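Local coordinates for glucose import ATP-binding protein GlcV (PDB 1OXX) that powers glucose uptake by hydrolysing ATP as the ATP-binding subunit of the GlcSTUV transporter, at residues 162-167 with 192-197; 50-55 with 84-89. The protein carries 1 engineered substitution. All coordinates share one frame; numbering follows the deposited sequence. Where two conformers were deposited one is given.

How the interactions relate
Interactions 1 and 2 meet along strand 161-165, and their centres are about 9 Å apart. This strand lies between strands 193-198 and 84-88 in the mixed sheet of the ABC-ATPase domain. L163 makes the join. Its N and O point away from interaction 1 and toward strand 84-88, where L163 N is 2.8 Å from G85 O and L163 O is 2.9 Å from V87 N, both probable hydrogen bonds. Interaction 2 then joins strand 84-88 to the end of helix 41-52. The two contacts also converge on the inferred ATP site. E166 of interaction 1 and Q89, at the end of segment 84-89, belong to it, their side chains about 4 Å apart at the nearest atoms.

Interaction 1. Residues 162-167 with 192-197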
ATOM      1  N   LEU A 162       5.601  12.785   8.303  1.00  5.34           N
ATOM      2  CA  LEU A 162       6.563  11.866   7.726  1.00  7.96           C
ATOM      3  C   LEU A 162       5.930  11.277   6.468  1.00  7.00           C
ATOM      4  O   LEU A 162       4.855  10.706   6.536  1.00  6.93           O
ATOM      5  CB  LEU A 162       6.892  10.754   8.710  1.00  8.16           C
ATOM      6  CG  LEU A 162       7.941   9.733   8.252  1.00 10.34           C
ATOM      7  CD1 LEU A 162       9.275  10.412   7.939  1.00 10.91           C
ATOM      8  CD2 LEU A 162       8.115   8.650   9.331  1.00 12.41           C
ATOM      9  N   LEU A 163       6.615  11.428   5.345  1.00  4.62           N
ATOM     10  CA  LEU A 163       6.134  10.979   4.038  1.00  2.85           C
ATOM     11  C   LEU A 163       7.008   9.822   3.561  1.00  6.01           C
ATOM     12  O   LEU A 163       8.217   9.967   3.468  1.00  6.91           O
ATOM     13  CB  LEU A 163       6.231  12.103   3.022  1.00  5.72           C
ATOM     14  CG  LEU A 163       5.497  13.393   3.337  1.00  8.07           C
ATOM     15  CD1 LEU A 163       5.681  14.475   2.248  1.00 12.15           C
ATOM     16  CD2 LEU A 163       4.012  13.097   3.503  1.00  8.84           C
ATOM     17  N   LEU A 164       6.377   8.706   3.226  1.00  4.80           N
ATOM     18  CA  LEU A 164       7.065   7.494   2.798  1.00  6.46           C
ATOM     19  C   LEU A 164       6.535   7.079   1.430  1.00  7.23           C
ATOM     20  O   LEU A 164       5.341   6.896   1.246  1.00  8.66           O
ATOM     21  CB  LEU A 164       6.816   6.367   3.788  1.00  7.29           C
ATOM     22  CG  LEU A 164       7.151   6.628   5.257  0.50 11.27           C
ATOM     23  CD1 LEU A 164       6.662   5.464   6.121  0.50 10.17           C
ATOM     24  CD2 LEU A 164       8.636   6.879   5.468  0.50 14.89           C
ATOM     25  N   ASP A 165       7.437   6.957   0.474  1.00  5.29           N
ATOM     26  CA  ASP A 165       7.097   6.522  -0.871  1.00  7.41           C
ATOM     27  C   ASP A 165       7.935   5.280  -1.164  1.00  9.65           C
ATOM     28  O   ASP A 165       9.153   5.380  -1.343  1.00 11.54           O
ATOM     29  CB  ASP A 165       7.409   7.624  -1.881  1.00  9.62           C
ATOM     30  CG  ASP A 165       6.939   7.292  -3.291  1.00 12.23           C
ATOM     31  OD1 ASP A 165       6.719   6.100  -3.599  1.00 12.86           O
ATOM     32  OD2 ASP A 165       6.765   8.186  -4.151  1.00 14.84           O
ATOM     33  N   GLU A 166       7.288   4.111  -1.194  1.00 10.03           N
ATOM     34  CA  GLU A 166       7.985   2.845  -1.431  1.00 11.75           C
ATOM     35  C   GLU A 166       9.184   2.728  -0.515  1.00 16.54           C
ATOM     36  O   GLU A 166      10.285   2.397  -0.955  1.00 17.14           O
ATOM     37  CB  GLU A 166       8.477   2.757  -2.879  1.00 21.33           C
ATOM     38  CG  GLU A 166       7.387   2.633  -3.913  1.00 14.81           C
ATOM     39  CD  GLU A 166       6.773   1.249  -3.952  1.00 20.79           C
ATOM     40  OE1 GLU A 166       7.489   0.274  -3.639  1.00 28.81           O
ATOM     41  OE2 GLU A 166       5.581   1.141  -4.301  1.00 19.25           O
ATOM     42  N   PRO A 167       8.980   2.978   0.770  1.00 11.85           N
ATOM     43  CA  PRO A 167      10.098   3.124   1.707  1.00 14.37           C
ATOM     44  C   PRO A 167      10.888   1.861   2.022  1.00 22.24           C
ATOM     45  O   PRO A 167      11.993   1.999   2.570  1.00 22.17           O
ATOM     46  CB  PRO A 167       9.404   3.566   2.985  1.00 13.39           C
ATOM     47  CG  PRO A 167       8.082   2.941   2.881  1.00 12.96           C
ATOM     48  CD  PRO A 167       7.686   3.165   1.444  1.00 13.78           C
ATOM     49  N   VAL A 192       3.850  12.045  14.829  1.00  7.91           N
ATOM     50  CA  VAL A 192       3.745  12.732  13.543  1.00  5.04           C
ATOM     51  C   VAL A 192       2.593  12.168  12.708  1.00  5.31           C
ATOM     52  O   VAL A 192       2.268  10.999  12.786  1.00  6.74           O
ATOM     53  CB  VAL A 192       5.028  12.579  12.689  1.00  8.69           C
ATOM     54  CG1 VAL A 192       6.197  13.337  13.307  1.00 10.90           C
ATOM     55  CG2 VAL A 192       5.375  11.133  12.494  1.00  8.19           C
ATOM     56  N   THR A 193       1.995  13.019  11.898  1.00  5.75           N
ATOM     57  CA  THR A 193       1.102  12.551  10.867  1.00  4.73           C
ATOM     58  C   THR A 193       1.988  11.755   9.912  1.00  3.40           C
ATOM     59  O   THR A 193       3.161  12.093   9.679  1.00  4.13           O
ATOM     60  CB  THR A 193       0.467  13.742  10.181  1.00  3.82           C
ATOM     61  OG1 THR A 193      -0.281  14.508  11.142  1.00  5.74           O
ATOM     62  CG2 THR A 193      -0.560  13.309   9.100  1.00  5.56           C
ATOM     63  N   LEU A 194       1.431  10.708   9.321  1.00  6.60           N
ATOM     64  CA  LEU A 194       2.225   9.856   8.460  1.00  5.37           C
ATOM     65  C   LEU A 194       1.432   9.529   7.209  1.00  9.38           C
ATOM     66  O   LEU A 194       0.251   9.176   7.297  1.00  7.83           O
ATOM     67  CB  LEU A 194       2.582   8.571   9.197  1.00  6.43           C
ATOM     68  CG  LEU A 194       3.426   7.588   8.394  1.00  8.70           C
ATOM     69  CD1 LEU A 194       4.211   6.663   9.290  1.00 14.75           C
ATOM     70  CD2 LEU A 194       2.539   6.803   7.449  1.00 11.64           C
ATOM     71  N   LEU A 195       2.071   9.626   6.048  1.00  6.31           N
ATOM     72  CA  LEU A 195       1.443   9.267   4.792  1.00  7.11           C
ATOM     73  C   LEU A 195       2.398   8.304   4.097  1.00  7.55           C
ATOM     74  O   LEU A 195       3.573   8.628   3.876  1.00  7.09           O
ATOM     75  CB  LEU A 195       1.205  10.476   3.893  1.00  8.08           C
ATOM     76  CG  LEU A 195       0.662  10.214   2.481  1.00 10.31           C
ATOM     77  CD1 LEU A 195      -0.724   9.622   2.514  1.00 13.04           C
ATOM     78  CD2 LEU A 195       0.669  11.495   1.644  1.00 13.88           C
ATOM     79  N   VAL A 196       1.885   7.137   3.741  1.00  8.88           N
ATOM     80  CA  VAL A 196       2.690   6.134   3.048  1.00  6.45           C
ATOM     81  C   VAL A 196       1.989   5.773   1.758  1.00  8.62           C
ATOM     82  O   VAL A 196       0.777   5.548   1.745  1.00  9.51           O
ATOM     83  CB  VAL A 196       2.922   4.889   3.913  1.00  7.48           C
ATOM     84  CG1 VAL A 196       1.609   4.275   4.333  1.00  5.78           C
ATOM     85  CG2 VAL A 196       3.773   3.841   3.162  1.00  6.98           C
ATOM     86  N   VAL A 197       2.739   5.757   0.665  1.00  7.73           N
ATOM     87  CA  VAL A 197       2.203   5.293  -0.604  1.00  9.39           C
ATOM     88  C   VAL A 197       3.028   4.094  -1.034  1.00 10.99           C
ATOM     89  O   VAL A 197       4.253   4.074  -0.876  1.00 10.85           O
ATOM     90  CB  VAL A 197       2.166   6.375  -1.705  1.00 17.82           C
ATOM     91  CG1 VAL A 197       1.519   7.644  -1.187  1.00 30.04           C
ATOM     92  CG2 VAL A 197       3.551   6.656  -2.236  1.00 13.33           C
TER
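L162 and L164 bond through both N and O to the parallel strand 193-197, its axis 4.8 Å from that of strand 162-165 and 8° away in direction. L162 N binds T193 O, and L162 O accepts L195 N. L164 N binds L195 O, and L164 O accepts V197 N. E166 N then reaches V197 O at 3.1 Å, just past the end of its own strand. This last bond is nearly straight, 177° at the hydrogen.

L162 and L164 lie on one face with L194 and V196. L162, the residue most covered by the contact, sets its CB 4.1 Å from V192 CG2. L164 CB lies 4.0 Å from V196 CG2. P167 CD packs on the same V196 methyl at 4.3 Å. V183 of helix 176-190 covers this side, touching both L164 and L194. That helix is the crossover of the beta-alpha-beta unit that links the two strands. The run of leucines ending in D165 and E166 is the Walker B motif of the P-loop ATPase fold.

The other face holds L163, L195, D165 and V197. L163 CD2 rests 3.9 Å from L195 CB, and the two side chains cross obliquely. Helix 41-52 packs here through I51 and F47. Toward the ATP site, V197 CG2 presses a methyl against the D165 carboxylate, 3.5 Å from D165 OD1. The other oxygen, D165 OD2, is hydrogen-bonded to T45 OG1 of the Walker A motif. E166 OE1 and OE2 are held by S169 and H199.

Interaction 2. Residues 50-55 with 84-89; sequences IIAGLD and IGMVFQ
A52, I84 and L54 bury the most surface where the end of helix 41-52 meets strand 84-88. The helix is the one that follows the Walker A loop, and the strand is an edge strand of the mixed sheet. Residues 51-54 run at 71° to residues 84-88. A Schellman motif ends the helix. G53 has positive phi (98°), L54 N turns back to R49 O, and the G53 N to I50 O bond is weak. L54 thereby stands beside A52, and both direct their CB toward the strand. No hydrogen bond links the segments.

On the strand, I84, M86 and F88 alternate with G85 and V87, so all three are directed toward the helix end. A52 CB touches M86 SD at 4.0 Å. The same sulfur lies 4.1 Å from L54 CD1, so one thioether packs on both helix-end residues. M86 CB sits 3.9 Å above the plane of the F88 ring, over its centre. The rim of that ring meets the helix end instead. L54 CD1 is near the ring plane, 4.1 Å from F88 CE2, and A52 CB is at the same edge, 4.4 Å from F88 CZ.

L163 of the neighbouring strand 161-165 touches both A52 and I84. I51 O accepts a hydrogen bond from R82 NH1. I84 itself packs on backbone. Its chain is extended at chi2 (176°), which carries CD1 out to the last carbonyls of the helix. I84 CD1 lies 3.5 Å from I51 O and 3.7 Å from A52 O.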
ATOM      1  N   ILE A  50       3.145  16.332  -4.413  1.00  6.40           N
ATOM      2  CA  ILE A  50       2.315  17.491  -4.116  1.00  4.58           C
ATOM      3  C   ILE A  50       2.241  17.708  -2.606  1.00  4.39           C
ATOM      4  O   ILE A  50       2.329  18.848  -2.125  1.00  5.71           O
ATOM      5  CB  ILE A  50       0.936  17.344  -4.769  1.00  5.87           C
ATOM      6  CG1 ILE A  50       1.075  17.590  -6.264  1.00  8.94           C
ATOM      7  CG2 ILE A  50      -0.054  18.317  -4.173  1.00  8.80           C
ATOM      8  CD1 ILE A  50      -0.176  17.322  -7.072  1.00  6.35           C
ATOM      9  N   ILE A  51       2.060  16.639  -1.834  1.00  4.52           N
ATOM     10  CA  ILE A  51       2.068  16.809  -0.374  1.00  4.91           C
ATOM     11  C   ILE A  51       3.434  17.332   0.099  1.00  4.90           C
ATOM     12  O   ILE A  51       3.490  18.156   1.005  1.00  6.00           O
ATOM     13  CB  ILE A  51       1.705  15.490   0.357  1.00  6.22           C
ATOM     14  CG1 ILE A  51       0.379  14.918  -0.143  1.00  4.85           C
ATOM     15  CG2 ILE A  51       1.677  15.709   1.856  1.00  4.70           C
ATOM     16  CD1 ILE A  51      -0.798  15.854  -0.019  1.00  6.75           C
ATOM     17  N   ALA A  52       4.517  16.870  -0.518  1.00  6.24           N
ATOM     18  CA  ALA A  52       5.857  17.302  -0.101  1.00  7.64           C
ATOM     19  C   ALA A  52       6.160  18.734  -0.504  1.00  7.99           C
ATOM     20  O   ALA A  52       6.938  19.421   0.152  1.00  9.58           O
ATOM     21  CB  ALA A  52       6.910  16.377  -0.668  1.00  6.68           C
ATOM     22  N   GLY A  53       5.548  19.197  -1.582  1.00  5.39           N
ATOM     23  CA  GLY A  53       5.818  20.531  -2.081  1.00  5.06           C
ATOM     24  C   GLY A  53       6.835  20.506  -3.217  1.00  7.94           C
ATOM     25  O   GLY A  53       7.325  21.552  -3.641  1.00 12.09           O
ATOM     26  N   LEU A  54       7.148  19.314  -3.710  1.00  7.08           N
ATOM     27  CA  LEU A  54       8.061  19.145  -4.849  1.00  9.73           C
ATOM     28  C   LEU A  54       7.315  19.359  -6.167  1.00 11.73           C
ATOM     29  O   LEU A  54       7.918  19.506  -7.240  1.00 12.22           O
ATOM     30  CB  LEU A  54       8.719  17.765  -4.810  1.00  9.05           C
ATOM     31  CG  LEU A  54       9.626  17.547  -3.593  1.00 15.32           C
ATOM     32  CD1 LEU A  54      10.024  16.098  -3.459  1.00 16.25           C
ATOM     33  CD2 LEU A  54      10.857  18.444  -3.695  1.00 15.77           C
ATOM     34  N   ASP A  55       5.991  19.346  -6.075  1.00  9.19           N
ATOM     35  CA  ASP A  55       5.121  19.651  -7.193  1.00  8.14           C
ATOM     36  C   ASP A  55       3.898  20.356  -6.619  1.00  9.82           C
ATOM     37  O   ASP A  55       3.770  20.488  -5.398  1.00  9.21           O
ATOM     38  CB  ASP A  55       4.736  18.384  -7.947  1.00  9.35           C
ATOM     39  CG  ASP A  55       4.268  18.662  -9.372  1.00 17.53           C
ATOM     40  OD1 ASP A  55       4.061  19.845  -9.745  1.00 14.20           O
ATOM     41  OD2 ASP A  55       4.086  17.743 -10.190  1.00 24.80           O
ATOM     42  N   ILE A  84       8.316  18.649   7.076  1.00  6.26           N
ATOM     43  CA  ILE A  84       8.197  17.320   6.499  1.00  3.72           C
ATOM     44  C   ILE A  84       9.511  16.560   6.543  1.00  7.12           C
ATOM     45  O   ILE A  84      10.593  17.163   6.441  1.00 11.43           O
ATOM     46  CB  ILE A  84       7.742  17.401   5.050  1.00  4.75           C
ATOM     47  CG1 ILE A  84       6.378  18.069   4.971  1.00  7.32           C
ATOM     48  CG2 ILE A  84       7.647  16.020   4.438  1.00 14.79           C
ATOM     49  CD1 ILE A  84       5.895  18.284   3.552  1.00 12.89           C
ATOM     50  N   GLY A  85       9.405  15.269   6.765  1.00  5.20           N
ATOM     51  CA  GLY A  85      10.514  14.344   6.635  1.00  7.45           C
ATOM     52  C   GLY A  85      10.153  13.380   5.523  1.00  6.90           C
ATOM     53  O   GLY A  85       9.035  12.861   5.502  1.00  7.33           O
ATOM     54  N   MET A  86      11.080  13.157   4.601  1.00  4.22           N
ATOM     55  CA  MET A  86      10.821  12.315   3.439  1.00  5.99           C
ATOM     56  C   MET A  86      11.710  11.076   3.414  1.00  7.53           C
ATOM     57  O   MET A  86      12.931  11.192   3.536  1.00  6.81           O
ATOM     58  CB  MET A  86      11.064  13.115   2.156  1.00 10.89           C
ATOM     59  CG  MET A  86      10.065  14.234   1.919  1.00 12.74           C
ATOM     60  SD  MET A  86      10.525  15.329   0.560  1.00 15.09           S
ATOM     61  CE  MET A  86      11.876  16.221   1.311  1.00 32.28           C
ATOM     62  N   VAL A  87      11.096   9.912   3.233  1.00  6.48           N
ATOM     63  CA  VAL A  87      11.811   8.653   3.030  1.00  9.41           C
ATOM     64  C   VAL A  87      11.271   8.158   1.711  1.00  7.85           C
ATOM     65  O   VAL A  87      10.189   7.573   1.668  1.00  9.45           O
ATOM     66  CB  VAL A  87      11.518   7.619   4.090  1.00 14.17           C
ATOM     67  CG1 VAL A  87      12.260   6.339   3.766  1.00 18.74           C
ATOM     68  CG2 VAL A  87      11.919   8.146   5.458  1.00 14.10           C
ATOM     69  N   PHE A  88      12.008   8.422   0.649  1.00 11.99           N
ATOM     70  CA  PHE A  88      11.550   8.124  -0.702  1.00  8.26           C
ATOM     71  C   PHE A  88      12.555   7.197  -1.336  1.00 15.23           C
ATOM     72  O   PHE A  88      13.751   7.467  -1.307  1.00 14.84           O
ATOM     73  CB  PHE A  88      11.482   9.391  -1.558  1.00 12.58           C
ATOM     74  CG  PHE A  88      10.394  10.373  -1.187  1.00 12.31           C
ATOM     75  CD1 PHE A  88       9.421  10.080  -0.252  1.00 12.52           C
ATOM     76  CD2 PHE A  88      10.358  11.612  -1.810  1.00 22.37           C
ATOM     77  CE1 PHE A  88       8.436  10.993   0.042  1.00 15.21           C
ATOM     78  CE2 PHE A  88       9.372  12.528  -1.511  1.00 21.77           C
ATOM     79  CZ  PHE A  88       8.410  12.215  -0.595  1.00 15.84           C
ATOM     80  N   GLN A  89      12.072   6.135  -1.959  1.00 11.57           N
ATOM     81  CA  GLN A  89      12.967   5.186  -2.606  1.00 17.01           C
ATOM     82  C   GLN A  89      13.898   5.917  -3.577  1.00 14.78           C
ATOM     83  O   GLN A  89      15.070   5.556  -3.715  1.00 22.13           O
ATOM     84  CB  GLN A  89      12.170   4.098  -3.327  1.00 19.24           C
ATOM     85  CG  GLN A  89      13.066   3.038  -3.967  1.00 25.93           C
ATOM     86  CD  GLN A  89      12.305   1.832  -4.488  1.00 40.26           C
ATOM     87  OE1 GLN A  89      12.691   0.692  -4.224  1.00 36.14           O
ATOM     88  NE2 GLN A  89      11.233   2.077  -5.236  1.00 26.17           N
TER